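Local coordinates for putative outer membrane protein (LpxR) (PDB 3FID) that probably removes the 3'-acyloxyacyl moiety of lipid A, as a zinc-binding lipid A deacylase embedded in the outer membrane as a beta-barrel, at residues I105-G109 against P110-G114; I155-G159 against V160-F164. One frame throughout, in Å; residues are numbered along the deposited sequence.

Contact 1: I105-G109 against P110-G114; sequences IGVIG and PDAGG
The amide of Ala-112 reaches back to the carbonyl of Gly-109, N to O 3.0 Å with 156° at the hydrogen, and this bond closes the first turn of the short 3-10 segment 110-112 just where strand 97-108 stops. The donor stands above the carbonyl plane, 51° out of it. A water 2.7 Å from Gly-109 O, probably donating to it although other acceptors compete for its protons, accepts the N-H of Gly-114, the first residue of helix 114-125, so it can bridge the strand end to the helix start. An overlapping turn, one residue on, is closed by Gly-113 N bonding Pro-110 O at 3.0 Å.

Gly-109 makes the corner with a positive phi, in a backbone conformation that suits glycine. Of the side chains, Val-107 carries the contact. Its CG1, held between the backbone N and the carbonyl carbon (chi1 55°), lies against the backbone of the turn, 3.9 Å from Ala-112 N, and meets Ala-112 CB at 4.2 Å. The other branch, CG2, touches Asp-111 CB at 4.1 Å, the two side chains crossing at about a right angle. Ala-112 turns its methyl back toward the strand, where CB packs 3.5 Å from Val-107 O. The carboxylate of Asp-111 looks to a partner on the next strand, its OD2 bonding the hydroxyl of Tyr-141.

Strand 97-108 runs between strands 80-94 and 140-157 of the barrel wall; Ala-112 rests on Ala-81 and Leu-83 of the former, while Pro-110 lies on the loop residues Gln-136, Asn-139 and Leu-239, and Gly-113 takes the N-cap position of helix 114-125.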
# COMPACT_ATOMS: atom_id res chain seq x y z
N ILE A 105 -13.07 -7.50 3.95
CA ILE A 105 -13.08 -8.95 4.00
C ILE A 105 -12.10 -9.42 2.94
O ILE A 105 -11.92 -8.79 1.90
CB ILE A 105 -14.49 -9.54 3.77
CG1 ILE A 105 -15.13 -8.93 2.52
CG2 ILE A 105 -15.32 -9.30 5.05
CD1 ILE A 105 -16.61 -9.40 2.23
N GLY A 106 -11.41 -10.50 3.23
CA GLY A 106 -10.54 -11.06 2.23
C GLY A 106 -9.97 -12.41 2.57
O GLY A 106 -10.38 -13.08 3.55
N VAL A 107 -9.00 -12.79 1.75
CA VAL A 107 -8.31 -14.09 1.87
C VAL A 107 -6.83 -13.93 1.53
O VAL A 107 -6.46 -13.17 0.62
CB VAL A 107 -8.96 -15.23 1.01
CG1 VAL A 107 -9.07 -14.84 -0.50
CG2 VAL A 107 -8.22 -16.60 1.22
N ILE A 108 -5.98 -14.62 2.31
CA ILE A 108 -4.59 -14.85 1.92
C ILE A 108 -4.47 -16.36 1.74
O ILE A 108 -4.85 -17.12 2.63
CB ILE A 108 -3.61 -14.38 3.02
CG1 ILE A 108 -3.71 -12.85 3.21
CG2 ILE A 108 -2.19 -14.78 2.68
CD1 ILE A 108 -3.07 -12.32 4.51
N GLY A 109 -3.94 -16.79 0.60
CA GLY A 109 -3.85 -18.22 0.28
C GLY A 109 -4.04 -18.42 -1.20
O GLY A 109 -4.16 -17.44 -1.95
N PRO A 110 -4.03 -19.69 -1.66
CA PRO A 110 -4.27 -19.96 -3.09
C PRO A 110 -5.57 -19.30 -3.65
O PRO A 110 -5.59 -18.87 -4.80
CB PRO A 110 -4.39 -21.49 -3.13
CG PRO A 110 -3.54 -21.93 -2.02
CD PRO A 110 -3.74 -20.93 -0.91
N ASP A 111 -6.62 -19.21 -2.83
CA ASP A 111 -7.90 -18.58 -3.23
C ASP A 111 -7.77 -17.10 -3.60
O ASP A 111 -8.63 -16.56 -4.30
CB ASP A 111 -8.96 -18.76 -2.13
CG ASP A 111 -9.39 -20.21 -1.96
OD1 ASP A 111 -8.79 -21.09 -2.64
OD2 ASP A 111 -10.30 -20.47 -1.13
N ALA A 112 -6.68 -16.45 -3.17
CA ALA A 112 -6.45 -15.04 -3.51
C ALA A 112 -6.02 -14.86 -4.97
O ALA A 112 -6.04 -13.75 -5.50
CB ALA A 112 -5.44 -14.42 -2.53
N GLY A 113 -5.59 -15.96 -5.61
CA GLY A 113 -5.34 -15.98 -7.07
C GLY A 113 -3.99 -15.45 -7.54
O GLY A 113 -3.84 -15.06 -8.71
N GLY A 114 -3.02 -15.39 -6.63
CA GLY A 114 -1.67 -14.89 -6.97
C GLY A 114 -0.92 -15.70 -8.02
O GLY A 114 -0.35 -15.13 -8.95
O HOH W 1 -2.76 -16.85 -4.14

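Contact 2: I155-G159 against V160-F164; sequences IDILG and VNVGF
The carboxylate of Asp-156 and the amide of Asn-161 meet on one face of a beta hairpin, their planes 59° apart, at a non-hydrogen-bonded pair next to its type I' turn, Ile-157 to Val-160. Asn-161 ND2 gives a hydrogen to Asp-156 OD1 at 2.7 Å; the oxygen lies in the amide plane, whereas the nitrogen approaches from above the carboxylate, 45° out of its plane. With CG anti to the backbone N (chi1 -179°), the amide swings toward the neighbouring strand, and its other end, OD1, is held by Asn-194 ND2, so both ends of the amide are bonded.

The opposite face is apolar. Ile-155 and Val-162 lie side by side, CG2 to CG2 3.8 Å, and Ile-157 CD1 reaches Val-162 CG2 more loosely. Val-160 and Val-162 also lean on Leu-187 of strand 176-188.

Two-residue hairpins often use this turn, in which Leu-158 and Gly-159 both take positive phi. Paired backbone bonds join Ile-155 with Val-162 and Ile-157 with Val-160; nearest the turn, Ile-157 N donates to Val-160 O at 2.7 Å, and Val-160 N returns a bond to Ile-157 O at 3.0 Å.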
# COMPACT_ATOMS: atom_id res chain seq x y z
N ILE A 155 -0.86 25.81 6.81
CA ILE A 155 -1.02 27.24 6.61
C ILE A 155 -1.02 27.51 5.12
O ILE A 155 -0.44 26.76 4.35
CB ILE A 155 0.05 28.06 7.35
CG1 ILE A 155 -0.39 29.55 7.34
CG2 ILE A 155 1.44 27.85 6.74
CD1 ILE A 155 -0.14 30.31 8.61
N ASP A 156 -1.69 28.59 4.72
CA ASP A 156 -1.79 28.95 3.31
C ASP A 156 -0.85 30.10 3.05
O ASP A 156 -0.86 31.09 3.79
CB ASP A 156 -3.21 29.35 2.94
CG ASP A 156 -4.18 28.17 2.90
OD1 ASP A 156 -3.84 27.06 2.38
OD2 ASP A 156 -5.32 28.37 3.36
N ILE A 157 -0.04 29.95 2.01
CA ILE A 157 0.97 30.93 1.64
C ILE A 157 0.81 31.19 0.16
O ILE A 157 1.28 30.40 -0.67
CB ILE A 157 2.41 30.44 1.97
CG1 ILE A 157 2.59 30.38 3.50
CG2 ILE A 157 3.46 31.40 1.34
CD1 ILE A 157 3.72 29.47 4.01
N LEU A 158 0.11 32.28 -0.16
CA LEU A 158 -0.05 32.75 -1.55
C LEU A 158 -0.66 31.66 -2.47
O LEU A 158 -0.16 31.42 -3.59
CB LEU A 158 1.27 33.30 -2.10
CG LEU A 158 1.81 34.63 -1.50
CD1 LEU A 158 3.21 34.93 -2.01
CD2 LEU A 158 0.84 35.81 -1.73
N GLY A 159 -1.72 31.02 -1.98
CA GLY A 159 -2.42 29.94 -2.71
C GLY A 159 -1.74 28.56 -2.64
O GLY A 159 -2.25 27.59 -3.21
N VAL A 160 -0.61 28.45 -1.94
CA VAL A 160 0.02 27.14 -1.68
C VAL A 160 -0.24 26.79 -0.21
O VAL A 160 0.15 27.56 0.69
CB VAL A 160 1.56 27.12 -1.98
CG1 VAL A 160 2.19 25.72 -1.72
CG2 VAL A 160 1.87 27.55 -3.43
N ASN A 161 -0.89 25.65 0.02
CA ASN A 161 -1.12 25.13 1.35
C ASN A 161 0.03 24.19 1.74
O ASN A 161 0.41 23.33 0.95
CB ASN A 161 -2.47 24.39 1.35
CG ASN A 161 -2.85 23.82 2.70
OD1 ASN A 161 -2.51 22.66 3.02
ND2 ASN A 161 -3.54 24.62 3.52
N VAL A 162 0.59 24.37 2.94
CA VAL A 162 1.70 23.52 3.43
C VAL A 162 1.32 23.00 4.79
O VAL A 162 0.83 23.77 5.61
CB VAL A 162 3.10 24.26 3.47
CG1 VAL A 162 3.31 25.08 2.22
CG2 VAL A 162 3.21 25.19 4.68
N GLY A 163 1.47 21.69 5.03
CA GLY A 163 0.97 21.09 6.25
C GLY A 163 1.85 20.01 6.84
O GLY A 163 2.74 19.49 6.17
N PHE A 164 1.60 19.69 8.10
CA PHE A 164 2.33 18.67 8.88
C PHE A 164 1.25 17.77 9.45
O PHE A 164 0.31 18.26 10.09
CB PHE A 164 3.13 19.34 10.01
CG PHE A 164 3.72 18.38 11.02
CD1 PHE A 164 4.66 17.42 10.65
CD2 PHE A 164 3.34 18.48 12.39
CE1 PHE A 164 5.21 16.54 11.59
CE2 PHE A 164 3.88 17.62 13.34
CZ PHE A 164 4.82 16.64 12.93

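Followed from the N terminus, the chain runs along strand 97-108 and reaches contact 1, where it bends through the 3-10 turn into helix 114-125. After the helix and a loop it enters strand 140-157, which pairs antiparallel with strand 97-108 and carries the chain back across the barrel wall to contact 2. There the hairpin turn sends it into strand 160-173. The contacts follow in series, neither nested nor crossed, and lie on opposite sides of the chain's centre, their centres about 42 Å apart. Contact 1 thus joins a strand to a helical excursion, and contact 2 joins two neighbouring strands at the other end of the barrel.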